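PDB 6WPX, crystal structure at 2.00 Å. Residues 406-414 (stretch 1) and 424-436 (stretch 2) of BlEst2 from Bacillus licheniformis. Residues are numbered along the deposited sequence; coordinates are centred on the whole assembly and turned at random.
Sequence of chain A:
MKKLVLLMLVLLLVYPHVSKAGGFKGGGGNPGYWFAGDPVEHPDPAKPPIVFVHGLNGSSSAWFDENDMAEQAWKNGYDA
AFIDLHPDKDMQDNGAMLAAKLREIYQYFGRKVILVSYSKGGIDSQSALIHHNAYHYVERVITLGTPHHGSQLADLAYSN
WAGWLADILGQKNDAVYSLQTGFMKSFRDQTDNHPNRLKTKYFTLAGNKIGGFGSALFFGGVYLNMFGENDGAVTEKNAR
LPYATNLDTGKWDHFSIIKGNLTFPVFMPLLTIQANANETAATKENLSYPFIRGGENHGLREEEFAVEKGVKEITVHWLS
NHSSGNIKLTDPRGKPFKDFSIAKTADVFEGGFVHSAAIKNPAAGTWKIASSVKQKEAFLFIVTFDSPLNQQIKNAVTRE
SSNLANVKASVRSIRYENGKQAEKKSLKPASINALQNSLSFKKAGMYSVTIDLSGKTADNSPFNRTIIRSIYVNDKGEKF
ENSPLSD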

ATOM      1  N   ASN A 406     -22.227  17.449  17.789  1.00 46.30           N
ATOM      2  CA  ASN A 406     -21.758  16.661  18.961  1.00 44.57           C
ATOM      3  C   ASN A 406     -20.561  15.789  18.554  1.00 46.45           C
ATOM      4  O   ASN A 406     -20.549  14.615  18.939  1.00 44.38           O
ATOM      5  CB  ASN A 406     -22.890  15.823  19.556  1.00 44.12           C
ATOM      6  CG  ASN A 406     -24.232  16.525  19.674  1.00 66.99           C
ATOM      7  OD1 ASN A 406     -24.330  17.744  19.599  1.00 61.67           O
ATOM      8  ND2 ASN A 406     -25.293  15.759  19.843  1.00 54.57           N
ATOM      9  N   VAL A 407     -19.562  16.369  17.891  1.00 42.49           N
ATOM     10  CA  VAL A 407     -18.417  15.576  17.366  1.00 41.57           C
ATOM     11  C   VAL A 407     -17.401  15.232  18.450  1.00 45.14           C
ATOM     12  O   VAL A 407     -16.833  16.135  19.035  1.00 48.15           O
ATOM     13  CB  VAL A 407     -17.692  16.246  16.182  1.00 45.82           C
ATOM     14  CG1 VAL A 407     -16.488  15.420  15.755  1.00 43.97           C
ATOM     15  CG2 VAL A 407     -18.596  16.542  15.003  1.00 46.06           C
ATOM     16  N   LYS A 408     -17.110  13.943  18.596  1.00 36.55           N
ATOM     17  CA  LYS A 408     -16.124  13.449  19.555  1.00 35.24           C
ATOM     18  C   LYS A 408     -15.002  12.730  18.789  1.00 36.91           C
ATOM     19  O   LYS A 408     -15.242  12.219  17.684  1.00 35.22           O
ATOM     20  CB  LYS A 408     -16.767  12.497  20.576  1.00 38.06           C
ATOM     21  CG  LYS A 408     -17.719  13.186  21.555  1.00 54.05           C
ATOM     22  CD  LYS A 408     -16.993  13.811  22.753  1.00 65.39           C
ATOM     23  CE  LYS A 408     -17.932  14.594  23.638  1.00 77.90           C
ATOM     24  NZ  LYS A 408     -17.194  15.387  24.653  1.00 88.48           N
ATOM     25  N   ALA A 409     -13.780  12.721  19.365  1.00 30.95           N
ATOM     26  CA  ALA A 409     -12.600  12.089  18.791  1.00 28.97           C
ATOM     27  C   ALA A 409     -11.770  11.436  19.873  1.00 33.06           C
ATOM     28  O   ALA A 409     -11.324  12.113  20.795  1.00 34.45           O
ATOM     29  CB  ALA A 409     -11.762  13.112  18.057  1.00 30.58           C
ATOM     30  N   SER A 410     -11.564  10.121  19.770  1.00 28.73           N
ATOM     31  CA  SER A 410     -10.727   9.370  20.715  1.00 27.68           C
ATOM     32  C   SER A 410      -9.464   8.948  19.957  1.00 31.06           C
ATOM     33  O   SER A 410      -9.543   8.534  18.796  1.00 30.63           O
ATOM     34  CB  SER A 410     -11.482   8.182  21.302  1.00 28.86           C
ATOM     35  OG  SER A 410     -11.833   7.258  20.288  1.00 40.24           O
ATOM     36  N   VAL A 411      -8.300   9.154  20.557  1.00 27.42           N
ATOM     37  CA  VAL A 411      -7.015   8.875  19.929  1.00 27.27           C
ATOM     38  C   VAL A 411      -6.319   7.624  20.485  1.00 31.35           C
ATOM     39  O   VAL A 411      -6.205   7.477  21.700  1.00 32.24           O
ATOM     40  CB  VAL A 411      -6.110  10.132  20.025  1.00 32.09           C
ATOM     41  CG1 VAL A 411      -4.706   9.860  19.487  1.00 31.49           C
ATOM     42  CG2 VAL A 411      -6.745  11.304  19.287  1.00 32.22           C
ATOM     43  N   ARG A 412      -5.863   6.740  19.584  1.00 24.29           N
ATOM     44  CA  ARG A 412      -5.058   5.542  19.855  1.00 24.22           C
ATOM     45  C   ARG A 412      -3.817   5.723  18.995  1.00 27.15           C
ATOM     46  O   ARG A 412      -3.938   6.127  17.840  1.00 25.27           O
ATOM     47  CB  ARG A 412      -5.790   4.253  19.467  1.00 26.52           C
ATOM     48  CG  ARG A 412      -6.776   3.797  20.524  1.00 32.83           C
ATOM     49  CD  ARG A 412      -7.764   2.765  19.995  1.00 31.26           C
ATOM     50  NE  ARG A 412      -8.896   2.671  20.912  1.00 33.60           N
ATOM     51  CZ  ARG A 412      -8.996   1.776  21.885  1.00 56.30           C
ATOM     52  NH1 ARG A 412     -10.024   1.815  22.723  1.00 46.32           N
ATOM     53  NH2 ARG A 412      -8.069   0.838  22.033  1.00 40.51           N
ATOM     54  N   SER A 413      -2.631   5.539  19.573  1.00 22.28           N
ATOM     55  CA  SER A 413      -1.415   5.735  18.804  1.00 22.18           C
ATOM     56  C   SER A 413      -0.318   4.728  19.147  1.00 27.92           C
ATOM     57  O   SER A 413      -0.340   4.106  20.215  1.00 26.62           O
ATOM     58  CB  SER A 413      -0.904   7.167  18.958  1.00 25.53           C
ATOM     59  OG  SER A 413      -0.595   7.401  20.318  1.00 30.04           O
ATOM     60  N   ILE A 414       0.605   4.527  18.194  1.00 25.09           N
ATOM     61  CA  ILE A 414       1.800   3.696  18.361  1.00 26.30           C
ATOM     62  C   ILE A 414       2.967   4.491  17.803  1.00 31.21           C
ATOM     63  O   ILE A 414       2.873   5.028  16.697  1.00 29.31           O
ATOM     64  CB  ILE A 414       1.764   2.274  17.705  1.00 28.18           C
ATOM     65  CG1 ILE A 414       0.532   1.460  18.112  1.00 28.56           C
ATOM     66  CG2 ILE A 414       3.039   1.486  18.046  1.00 27.64           C
ATOM     67  CD1 ILE A 414       0.187   0.254  17.129  1.00 33.83           C
ATOM     68  N   LYS A 424       2.915   2.935  23.115  1.00 24.46           N
ATOM     69  CA  LYS A 424       1.534   2.785  22.681  1.00 22.96           C
ATOM     70  C   LYS A 424       0.670   3.590  23.646  1.00 27.39           C
ATOM     71  O   LYS A 424       0.898   3.537  24.859  1.00 26.09           O
ATOM     72  CB  LYS A 424       1.136   1.298  22.643  1.00 25.47           C
ATOM     73  CG  LYS A 424      -0.250   1.019  22.076  1.00 39.59           C
ATOM     74  CD  LYS A 424      -0.554  -0.466  22.078  1.00 45.11           C
ATOM     75  CE  LYS A 424      -0.901  -0.951  20.695  1.00 53.95           C
ATOM     76  NZ  LYS A 424      -0.727  -2.422  20.557  1.00 58.18           N
ATOM     77  N   LYS A 425      -0.274   4.389  23.101  1.00 24.99           N
ATOM     78  CA  LYS A 425      -1.152   5.263  23.892  1.00 25.69           C
ATOM     79  C   LYS A 425      -2.603   5.111  23.495  1.00 27.45           C
ATOM     80  O   LYS A 425      -2.917   4.849  22.325  1.00 23.81           O
ATOM     81  CB  LYS A 425      -0.799   6.739  23.665  1.00 30.10           C
ATOM     82  CG  LYS A 425       0.488   7.259  24.251  1.00 52.81           C
ATOM     83  CD  LYS A 425       0.630   8.713  23.804  1.00 63.73           C
ATOM     84  CE  LYS A 425       1.865   9.397  24.319  1.00 74.30           C
ATOM     85  NZ  LYS A 425       1.959  10.793  23.821  1.00 83.19           N
ATOM     86  N   SER A 426      -3.491   5.365  24.471  1.00 23.84           N
ATOM     87  CA  SER A 426      -4.927   5.391  24.255  1.00 24.82           C
ATOM     88  C   SER A 426      -5.472   6.593  25.039  1.00 31.43           C
ATOM     89  O   SER A 426      -5.095   6.771  26.206  1.00 31.27           O
ATOM     90  CB  SER A 426      -5.576   4.096  24.739  1.00 28.63           C
ATOM     91  OG  SER A 426      -6.950   4.110  24.382  1.00 48.47           O
ATOM     92  N   LEU A 427      -6.299   7.440  24.395  1.00 27.07           N
ATOM     93  CA  LEU A 427      -6.874   8.624  25.036  1.00 28.37           C
ATOM     94  C   LEU A 427      -8.391   8.574  24.945  1.00 32.21           C
ATOM     95  O   LEU A 427      -8.942   8.252  23.884  1.00 32.01           O
ATOM     96  CB  LEU A 427      -6.399   9.949  24.416  1.00 29.97           C
ATOM     97  CG  LEU A 427      -4.928  10.303  24.182  1.00 37.51           C
ATOM     98  CD1 LEU A 427      -4.760  11.799  24.079  1.00 39.91           C
ATOM     99  CD2 LEU A 427      -4.036   9.873  25.282  1.00 41.21           C
ATOM    100  N   LYS A 428      -9.063   8.943  26.048  1.00 28.52           N
ATOM    101  CA  LYS A 428     -10.518   8.967  26.133  1.00 28.01           C
ATOM    102  C   LYS A 428     -11.126   9.940  25.103  1.00 31.79           C
ATOM    103  O   LYS A 428     -10.424  10.885  24.698  1.00 31.07           O
ATOM    104  CB  LYS A 428     -11.002   9.272  27.568  1.00 30.13           C
ATOM    105  CG  LYS A 428     -10.888  10.730  28.012  1.00 34.28           C
ATOM    106  CD  LYS A 428     -11.738  11.004  29.270  1.00 34.98           C
ATOM    107  CE  LYS A 428     -11.450  12.358  29.884  1.00 46.32           C
ATOM    108  NZ  LYS A 428     -11.747  13.481  28.943  1.00 62.38           N
ATOM    109  N   PRO A 429     -12.413   9.748  24.702  1.00 28.79           N
ATOM    110  CA  PRO A 429     -13.026  10.675  23.731  1.00 30.01           C
ATOM    111  C   PRO A 429     -13.105  12.102  24.248  1.00 37.74           C
ATOM    112  O   PRO A 429     -13.271  12.331  25.439  1.00 37.56           O
ATOM    113  CB  PRO A 429     -14.435  10.098  23.516  1.00 31.19           C
ATOM    114  CG  PRO A 429     -14.335   8.671  23.935  1.00 34.06           C
ATOM    115  CD  PRO A 429     -13.366   8.683  25.081  1.00 29.73           C
ATOM    116  N   ALA A 430     -12.913  13.056  23.356  1.00 37.31           N
ATOM    117  CA  ALA A 430     -12.980  14.475  23.690  1.00 40.54           C
ATOM    118  C   ALA A 430     -13.511  15.181  22.445  1.00 47.24           C
ATOM    119  O   ALA A 430     -13.605  14.551  21.391  1.00 42.66           O
ATOM    120  CB  ALA A 430     -11.589  14.994  24.041  1.00 42.18           C
ATOM    121  N   SER A 431     -13.827  16.483  22.546  1.00 48.85           N
ATOM    122  CA  SER A 431     -14.291  17.269  21.396  1.00 50.78           C
ATOM    123  C   SER A 431     -13.136  17.545  20.421  1.00 58.64           C
ATOM    124  O   SER A 431     -11.969  17.422  20.808  1.00 58.80           O
ATOM    125  CB  SER A 431     -14.920  18.579  21.867  1.00 56.32           C
ATOM    126  OG  SER A 431     -14.019  19.342  22.652  1.00 66.49           O
ATOM    127  N   ILE A 432     -13.467  17.912  19.155  1.00 57.47           N
ATOM    128  CA  ILE A 432     -12.525  18.235  18.072  1.00 57.86           C
ATOM    129  C   ILE A 432     -11.534  19.342  18.448  1.00 65.30           C
ATOM    130  O   ILE A 432     -10.351  19.235  18.111  1.00 64.99           O
ATOM    131  CB  ILE A 432     -13.306  18.564  16.761  1.00 60.99           C
ATOM    132  CG1 ILE A 432     -13.949  17.306  16.148  1.00 59.65           C
ATOM    133  CG2 ILE A 432     -12.470  19.335  15.724  1.00 62.43           C
ATOM    134  CD1 ILE A 432     -13.017  16.092  15.874  1.00 65.42           C
ATOM    135  N   ASN A 433     -12.024  20.409  19.128  1.00 64.43           N
ATOM    136  CA  ASN A 433     -11.224  21.566  19.564  1.00 66.20           C
ATOM    137  C   ASN A 433     -10.037  21.136  20.421  1.00 69.19           C
ATOM    138  O   ASN A 433      -8.992  21.803  20.414  1.00 70.32           O
ATOM    139  CB  ASN A 433     -12.100  22.570  20.321  1.00 68.93           C
ATOM    140  CG  ASN A 433     -11.501  23.949  20.492  1.00 94.36           C
ATOM    141  OD1 ASN A 433     -10.627  24.393  19.736  1.00 89.27           O
ATOM    142  ND2 ASN A 433     -12.003  24.686  21.473  1.00 87.94           N
ATOM    143  N   ALA A 434     -10.205  20.004  21.145  1.00 63.25           N
ATOM    144  CA  ALA A 434      -9.164  19.422  21.985  1.00 62.38           C
ATOM    145  C   ALA A 434      -8.251  18.451  21.215  1.00 63.75           C
ATOM    146  O   ALA A 434      -7.140  18.200  21.676  1.00 63.54           O
ATOM    147  CB  ALA A 434      -9.774  18.733  23.198  1.00 62.37           C
ATOM    148  N   LEU A 435      -8.705  17.915  20.061  1.00 58.57           N
ATOM    149  CA  LEU A 435      -7.949  16.945  19.250  1.00 56.37           C
ATOM    150  C   LEU A 435      -6.542  17.422  18.850  1.00 59.27           C
ATOM    151  O   LEU A 435      -5.586  16.663  19.027  1.00 56.97           O
ATOM    152  CB  LEU A 435      -8.771  16.518  18.017  1.00 55.15           C
ATOM    153  CG  LEU A 435      -8.143  15.520  17.034  1.00 58.38           C
ATOM    154  CD1 LEU A 435      -7.804  14.215  17.708  1.00 57.46           C
ATOM    155  CD2 LEU A 435      -9.065  15.269  15.843  1.00 59.98           C
ATOM    156  N   GLN A 436      -6.411  18.670  18.346  1.00 57.59           N
ATOM    157  CA  GLN A 436      -5.120  19.223  17.926  1.00 58.30           C
ATOM    158  C   GLN A 436      -4.097  19.253  19.071  1.00 63.97           C
ATOM    159  O   GLN A 436      -2.974  18.778  18.893  1.00 63.64           O
ATOM    160  CB  GLN A 436      -5.297  20.614  17.286  1.00 61.34           C
ATOM    161  CG  GLN A 436      -4.352  20.868  16.115  1.00 77.22           C
ATOM    162  CD  GLN A 436      -4.504  22.248  15.502  1.00 98.82           C
ATOM    163  OE1 GLN A 436      -3.570  23.058  15.496  1.00 96.14           O
ATOM    164  NE2 GLN A 436      -5.671  22.545  14.942  1.00 90.98           N
TER
HETATM  165  O   HOH W   1      -8.843  11.195  22.484  1.00 24.44           O

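The apolar centre lies where the helical turn after the second strand leans against the first. Val-407 CG1 packs tightly on Ile-432 CG1 at 3.2 Å, and Val-411 CG2 meets Leu-435 CD1 at 3.5 Å. Between these branched residues sits Ala-409, whose CB lies 3.9 Å from Ile-432 CD1 and 4.1 Å from Leu-435 CD2; its single methyl meets the ends of the longer chains of the turn, which reach in to it. Val-411 also meets Leu-427 beside it, CB to CG at 4.3 Å.

The backbones run antiparallel and supply the directional bonds. Ala-409 and Ala-430 exchange a pair, Ala-409 N to Ala-430 O at 2.7 Å and Ala-430 N to Ala-409 O at 3.2 Å. Ser-413 N to Lys-425 O and Lys-425 N to Ser-413 O, both 2.9 Å, form a second pair. Between them the ladder is interrupted: Leu-427 N donates to Val-411 O at 2.7 Å, but Val-411 N donates to a water oxygen at 2.9 Å, and the same water oxygen lies 2.7 Å from Lys-428 O and 3.1 Å from Ala-409 O. Pro-429, lacking an amide hydrogen, suits this irregular segment.

Toward the exposed edge, Ser-426 OG lies over one face of the Arg-412 guanidinium, while the aliphatic part of Lys-424 covers Ile-414, CE to CG1 at 3.8 Å.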